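Local coordinates for protein acetylglutamate kinase (Streptococcus mutans, PDB 3L86) that probably phosphorylates N-acetyl-L-glutamate with ATP, giving N-acetyl-L-glutamyl 5-phosphate and ADP, a step of arginine biosynthesis, at residues D37-K42 / K208-T213; K67-V72 / R172-L177. All coordinates share one frame; numbering follows the deposited sequence.

Contact 1 (D37-K42 / K208-T213). With ADP (adenosine-5'-diphosphate), chain B.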
loop_
_atom_site.group_PDB
_atom_site.type_symbol
_atom_site.label_atom_id
_atom_site.label_comp_id
_atom_site.label_asym_id
_atom_site.label_seq_id
_atom_site.Cartn_x
_atom_site.Cartn_y
_atom_site.Cartn_z
ATOM N N ASP A 37 3.731 11.554 -15.659
ATOM C CA ASP A 37 3.303 12.463 -14.618
ATOM C C ASP A 37 2.221 11.796 -13.753
ATOM O O ASP A 37 1.182 12.335 -13.574
ATOM C CB ASP A 37 2.815 13.799 -15.225
ATOM C CG ASP A 37 3.089 15.004 -14.358
ATOM O OD1 ASP A 37 3.960 15.017 -13.557
ATOM O OD2 ASP A 37 2.395 15.955 -14.461
ATOM N N ILE A 38 2.528 10.603 -13.248
ATOM C CA ILE A 38 1.713 9.757 -12.375
ATOM C C ILE A 38 2.647 9.199 -11.287
ATOM O O ILE A 38 3.677 8.555 -11.629
ATOM C CB ILE A 38 1.105 8.533 -13.120
ATOM C CG1 ILE A 38 0.032 9.000 -14.106
ATOM C CG2 ILE A 38 0.434 7.591 -12.139
ATOM C CD1 ILE A 38 -0.794 7.852 -14.761
ATOM N N ILE A 39 2.289 9.438 -10.014
ATOM C CA ILE A 39 2.935 8.782 -8.858
ATOM C C ILE A 39 1.909 8.077 -7.924
ATOM O O ILE A 39 0.867 8.655 -7.545
ATOM C CB ILE A 39 3.713 9.819 -8.028
ATOM C CG1 ILE A 39 4.786 10.511 -8.900
ATOM C CG2 ILE A 39 4.307 9.205 -6.731
ATOM C CD1 ILE A 39 5.392 11.750 -8.150
ATOM N N VAL A 40 2.184 6.805 -7.617
ATOM C CA VAL A 40 1.420 6.063 -6.602
ATOM C C VAL A 40 2.151 6.157 -5.238
ATOM O O VAL A 40 3.355 5.887 -5.158
ATOM C CB VAL A 40 1.188 4.583 -7.039
ATOM C CG1 VAL A 40 0.486 3.726 -5.915
ATOM C CG2 VAL A 40 0.343 4.570 -8.394
ATOM N N ILE A 41 1.432 6.612 -4.207
ATOM C CA ILE A 41 1.939 6.668 -2.811
ATOM C C ILE A 41 1.208 5.651 -1.926
ATOM O O ILE A 41 0.004 5.782 -1.687
ATOM C CB ILE A 41 1.759 8.059 -2.228
ATOM C CG1 ILE A 41 2.521 9.063 -3.127
ATOM C CG2 ILE A 41 2.266 8.163 -0.734
ATOM C CD1 ILE A 41 1.811 10.370 -3.363
ATOM N N LYS A 42 1.947 4.667 -1.408
ATOM C CA LYS A 42 1.388 3.702 -0.453
ATOM C C LYS A 42 1.802 4.121 0.974
ATOM O O LYS A 42 2.974 4.403 1.255
ATOM C CB LYS A 42 1.936 2.316 -0.815
ATOM C CG LYS A 42 1.290 1.083 -0.139
ATOM C CD LYS A 42 1.408 1.051 1.382
ATOM C CE LYS A 42 2.769 0.662 1.941
ATOM N NZ LYS A 42 2.421 -0.141 3.232
ATOM N N LYS A 208 6.616 6.321 -10.792
ATOM C CA LYS A 208 7.278 5.986 -9.539
ATOM C C LYS A 208 6.260 5.495 -8.484
ATOM O O LYS A 208 5.107 5.964 -8.443
ATOM C CB LYS A 208 7.964 7.258 -8.987
ATOM C CG LYS A 208 8.705 7.046 -7.645
ATOM C CD LYS A 208 9.445 8.313 -7.214
ATOM C CE LYS A 208 10.442 8.016 -6.106
ATOM N NZ LYS A 208 11.166 9.274 -5.733
ATOM N N LEU A 209 6.686 4.547 -7.651
ATOM C CA LEU A 209 5.933 4.087 -6.449
ATOM C C LEU A 209 6.746 4.395 -5.142
ATOM O O LEU A 209 7.968 4.091 -5.044
ATOM C CB LEU A 209 5.680 2.567 -6.564
ATOM C CG LEU A 209 5.207 1.784 -5.307
ATOM C CD1 LEU A 209 3.782 2.280 -4.870
ATOM C CD2 LEU A 209 5.150 0.245 -5.584
ATOM N N ILE A 210 6.091 5.003 -4.155
ATOM C CA ILE A 210 6.705 5.293 -2.852
ATOM C C ILE A 210 6.046 4.346 -1.852
ATOM O O ILE A 210 4.812 4.339 -1.703
ATOM C CB ILE A 210 6.514 6.819 -2.477
ATOM C CG1 ILE A 210 7.166 7.695 -3.566
ATOM C CG2 ILE A 210 7.107 7.128 -1.112
ATOM C CD1 ILE A 210 6.908 9.259 -3.471
ATOM N N LEU A 211 6.843 3.500 -1.202
ATOM C CA LEU A 211 6.341 2.653 -0.143
ATOM C C LEU A 211 6.735 3.282 1.220
ATOM O O LEU A 211 7.843 3.037 1.767
ATOM C CB LEU A 211 6.906 1.189 -0.286
ATOM C CG LEU A 211 6.481 0.430 -1.569
ATOM C CD1 LEU A 211 7.355 -0.798 -1.856
ATOM C CD2 LEU A 211 5.005 -0.003 -1.586
ATOM N N MET A 212 5.833 4.096 1.770
ATOM C CA MET A 212 6.180 4.907 2.940
ATOM C C MET A 212 5.820 4.134 4.217
ATOM O O MET A 212 4.713 3.575 4.311
ATOM C CB MET A 212 5.412 6.258 2.898
ATOM C CG MET A 212 6.203 7.418 3.539
ATOM S SD MET A 212 5.403 9.071 3.445
ATOM C CE MET A 212 4.134 8.809 4.664
ATOM N N THR A 213 6.765 4.082 5.161
ATOM C CA THR A 213 6.685 3.158 6.259
ATOM C C THR A 213 7.322 3.827 7.503
ATOM O O THR A 213 7.485 5.087 7.537
ATOM C CB THR A 213 7.383 1.789 5.904
ATOM O OG1 THR A 213 7.343 0.898 7.035
ATOM C CG2 THR A 213 8.843 1.954 5.425
HETATM P PB ADP B . 4.137 -1.079 7.232
HETATM O O1B ADP B . 3.804 -2.001 6.094
HETATM O O2B ADP B . 4.729 0.276 6.819
HETATM O O3B ADP B . 2.968 -0.891 8.133
HETATM P PA ADP B . 5.657 -3.367 8.392
HETATM O O1A ADP B . 5.922 -3.631 9.869
HETATM O O2A ADP B . 4.687 -4.282 7.700
HETATM O O3A ADP B . 5.279 -1.775 8.153
HETATM O "O5'" ADP B . 7.119 -3.452 7.709
HETATM C "C5'" ADP B . 8.165 -2.567 8.182
HETATM C "C4'" ADP B . 9.028 -3.327 9.233
HETATM O "O4'" ADP B . 9.826 -4.394 8.678
HETATM C "C3'" ADP B . 10.050 -2.445 9.967
HETATM O "O3'" ADP B . 9.365 -1.736 10.994
HETATM C "C2'" ADP B . 11.001 -3.463 10.585
HETATM O "O2'" ADP B . 10.466 -3.795 11.861
HETATM C "C1'" ADP B . 10.806 -4.711 9.728
HETATM N N9 ADP B . 12.079 -5.111 9.070
HETATM C C8 ADP B . 12.502 -6.405 8.987
HETATM N N7 ADP B . 13.672 -6.459 8.296
HETATM C C5 ADP B . 14.006 -5.186 7.971
HETATM C C6 ADP B . 15.118 -4.527 7.294
HETATM N N6 ADP B . 16.118 -5.257 6.732
HETATM N N1 ADP B . 15.086 -3.174 7.137
HETATM C C2 ADP B . 14.107 -2.437 7.635
HETATM N N3 ADP B . 13.062 -2.965 8.273
HETATM C C4 ADP B . 12.961 -4.310 8.487
#

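Contact 2 (K67-V72 / R172-L177)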
loop_
_atom_site.group_PDB
_atom_site.type_symbol
_atom_site.label_atom_id
_atom_site.label_comp_id
_atom_site.label_asym_id
_atom_site.label_seq_id
_atom_site.Cartn_x
_atom_site.Cartn_y
_atom_site.Cartn_z
ATOM N N LYS A 67 0.318 17.074 -11.331
ATOM C CA LYS A 67 0.659 15.676 -11.205
ATOM C C LYS A 67 -0.584 14.789 -10.898
ATOM O O LYS A 67 -1.470 15.232 -10.233
ATOM C CB LYS A 67 1.757 15.522 -10.175
ATOM C CG LYS A 67 2.567 14.283 -10.288
ATOM C CD LYS A 67 3.943 14.382 -9.716
ATOM C CE LYS A 67 4.954 15.135 -10.529
ATOM N NZ LYS A 67 5.273 14.585 -11.760
ATOM N N GLN A 68 -0.659 13.580 -11.420
ATOM C CA GLN A 68 -1.804 12.709 -11.057
ATOM C C GLN A 68 -1.372 11.757 -9.949
ATOM O O GLN A 68 -0.377 11.032 -10.116
ATOM C CB GLN A 68 -2.256 11.891 -12.293
ATOM C CG GLN A 68 -2.630 12.824 -13.519
ATOM C CD GLN A 68 -2.646 12.001 -14.809
ATOM O OE1 GLN A 68 -3.595 11.276 -15.055
ATOM N NE2 GLN A 68 -1.556 12.045 -15.582
ATOM N N LEU A 69 -2.124 11.738 -8.850
ATOM C CA LEU A 69 -1.675 11.041 -7.643
ATOM C C LEU A 69 -2.734 10.001 -7.248
ATOM O O LEU A 69 -3.937 10.293 -7.318
ATOM C CB LEU A 69 -1.450 12.051 -6.494
ATOM C CG LEU A 69 -0.090 12.635 -6.067
ATOM C CD1 LEU A 69 1.072 12.616 -7.048
ATOM C CD2 LEU A 69 -0.144 13.968 -5.266
ATOM N N VAL A 70 -2.292 8.792 -6.866
ATOM C CA VAL A 70 -3.223 7.773 -6.314
ATOM C C VAL A 70 -2.621 7.316 -4.997
ATOM O O VAL A 70 -1.420 7.061 -4.962
ATOM C CB VAL A 70 -3.397 6.540 -7.272
ATOM C CG1 VAL A 70 -4.230 5.456 -6.607
ATOM C CG2 VAL A 70 -4.069 6.976 -8.645
ATOM N N ILE A 71 -3.424 7.256 -3.920
ATOM C CA ILE A 71 -2.989 6.822 -2.594
ATOM C C ILE A 71 -3.618 5.449 -2.202
ATOM O O ILE A 71 -4.857 5.234 -2.326
ATOM C CB ILE A 71 -3.290 7.892 -1.485
ATOM C CG1 ILE A 71 -2.354 9.112 -1.605
ATOM C CG2 ILE A 71 -3.222 7.283 0.011
ATOM C CD1 ILE A 71 -2.805 10.324 -0.727
ATOM N N VAL A 72 -2.749 4.510 -1.804
ATOM C CA VAL A 72 -3.091 3.180 -1.269
ATOM C C VAL A 72 -2.560 3.212 0.185
ATOM O O VAL A 72 -1.586 3.911 0.463
ATOM C CB VAL A 72 -2.400 2.045 -2.082
ATOM C CG1 VAL A 72 -2.548 0.634 -1.404
ATOM C CG2 VAL A 72 -2.905 2.078 -3.611
ATOM N N ARG A 172 -9.351 15.867 -11.244
ATOM C CA ARG A 172 -8.366 16.441 -10.333
ATOM C C ARG A 172 -8.721 16.141 -8.881
ATOM O O ARG A 172 -8.663 17.058 -8.025
ATOM C CB ARG A 172 -8.255 17.952 -10.547
ATOM C CG ARG A 172 -7.670 18.346 -11.893
ATOM C CD ARG A 172 -7.515 19.846 -12.089
ATOM N NE ARG A 172 -7.015 20.177 -13.420
ATOM C CZ ARG A 172 -6.899 21.412 -13.886
ATOM N NH1 ARG A 172 -7.244 22.445 -13.128
ATOM N NH2 ARG A 172 -6.435 21.620 -15.111
ATOM N N GLN A 173 -8.980 14.899 -8.491
ATOM C CA GLN A 173 -9.281 14.511 -7.089
ATOM C C GLN A 173 -8.425 13.258 -6.836
ATOM O O GLN A 173 -8.251 12.445 -7.757
ATOM C CB GLN A 173 -10.776 14.177 -6.957
ATOM C CG GLN A 173 -11.446 14.517 -5.618
ATOM C CD GLN A 173 -12.871 13.967 -5.504
ATOM O OE1 GLN A 173 -13.256 13.043 -6.233
ATOM N NE2 GLN A 173 -13.651 14.517 -4.571
ATOM N N ILE A 174 -7.821 13.126 -5.651
ATOM C CA ILE A 174 -6.963 11.941 -5.388
ATOM C C ILE A 174 -7.835 10.828 -4.816
ATOM O O ILE A 174 -8.424 11.007 -3.749
ATOM C CB ILE A 174 -5.824 12.243 -4.382
ATOM C CG1 ILE A 174 -4.905 13.352 -4.930
ATOM C CG2 ILE A 174 -4.996 10.977 -4.117
ATOM C CD1 ILE A 174 -3.946 13.976 -3.903
ATOM N N PRO A 175 -7.916 9.684 -5.522
ATOM C CA PRO A 175 -8.602 8.561 -4.860
ATOM C C PRO A 175 -7.749 7.953 -3.755
ATOM O O PRO A 175 -6.585 7.655 -4.009
ATOM C CB PRO A 175 -8.752 7.524 -5.971
ATOM C CG PRO A 175 -7.617 7.838 -7.024
ATOM C CD PRO A 175 -7.538 9.402 -6.940
ATOM N N ILE A 176 -8.363 7.722 -2.584
ATOM C CA ILE A 176 -7.767 6.952 -1.461
ATOM C C ILE A 176 -8.342 5.510 -1.338
ATOM O O ILE A 176 -9.573 5.309 -1.083
ATOM C CB ILE A 176 -7.910 7.730 -0.141
ATOM C CG1 ILE A 176 -7.133 9.075 -0.232
ATOM C CG2 ILE A 176 -7.345 6.922 1.064
ATOM C CD1 ILE A 176 -7.638 10.160 0.797
ATOM N N LEU A 177 -7.455 4.527 -1.521
ATOM C CA LEU A 177 -7.821 3.089 -1.499
ATOM C C LEU A 177 -7.251 2.277 -0.362
ATOM O O LEU A 177 -6.042 2.021 -0.290
ATOM C CB LEU A 177 -7.282 2.401 -2.726
ATOM C CG LEU A 177 -8.023 2.124 -3.976
ATOM C CD1 LEU A 177 -8.542 3.455 -4.538
ATOM C CD2 LEU A 177 -7.065 1.420 -4.987
#

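Contact 1 (D37-K42 / K208-T213)
V40 lays its CG1 methyl against CD1 of L209, 3.7 Å away, and the two side chains meet at a slant. CD1 of the same leucine also reaches V40 O at 3.6 Å. One step on, CD2 of L211 touches K42 CB at 3.9 Å and lies close to CG as well. Helices 193-203 and 246-258 pack on this face. On the reverse face I210 CD1 meets I39 CG2 at 4.2 Å. Four backbone bonds join the strands: V40 N to K208 O, I210 N to V40 O, K42 N to I210 O and M212 N to K42 O. This is a parallel pair in the central sheet of the amino acid kinase fold. The C-terminal ends of both strands point toward the nucleotide. The K42 chain sets off with CG anti to its amide N (chi1 -168°) and then bends at chi2, chi3 and chi4. NZ ends 3.7 Å from ADP O1B, close to the amine of K249. Both lysines are predicted transition state stabilizers. K42 NZ also makes a long, weak ion pair with D194 OD1. In the loop after strand 208-212, T213 OG1 donates a hydrogen bond of 2.7 Å to ADP O2B.

Contact 2 (K67-V72 / R172-L177)
I174 sets its CG2 methyl close to the backbone of L69, 3.4 Å from L69 O. The two segments belong to parallel neighbouring strands, 68-73 and 174-182, of the central sheet of the amino acid kinase fold. The I174 side chain points across to the first strand. It lies alongside L69 and runs the same way, with CG1 4.0 Å from L69 CB and CD1 near L69 CD2. Its CG2 stands anti to the backbone N (chi1 of CG1 -61°), which places that methyl between L69 O and the end of I71. I71 CD1 comes to 4.1 Å from it. I71 also rests its CB on CG1 of I176, its bridge partner on the same face.

V70 meets the ring of P175 at about a right angle. V70 CG2 is 4.0 Å from P175 CG. P175 has no amide hydrogen to give, but its carbonyl takes one from I71 N. I71 O in turn accepts from L177 N at 2.8 Å, so I71 is held through both its N and its O. At the C-terminal end of the contact V72 and L177 pair in register.

Further out, helix 53-64 covers L69 and I174 through I59. Helix 162-170 backs the other side, with I165 on V70 and F168 on P175. The V72 side chain is about 4 Å from that of K42, a predicted transition state stabilizer. Helix 162-170 ends in a Schellman motif. R172 is its C-prime residue, with positive phi, and the chain turns there to enter the second strand. R172 O accepts a hydrogen bond from S129 OG.

Contacts 1 and 2 lie in one sheet, where strands 38-43 and 68-73 run side by side. Their centres are 10 Å apart. Along the chain, contact 2 is nested within the loop that contact 1 closes. I41 N probably hydrogen-bonds to V70 O at 3.0 Å, and I39 CD1 packs on K67 CD at 3.4 Å. The C-terminal ends of the strands face the active site. K42 of contact 1 is about 6 Å by its side chain from bound N-acetyl-L-glutamate, whereas the side chain of V72 of contact 2 is about 8 Å from it and about 10 Å from ADP.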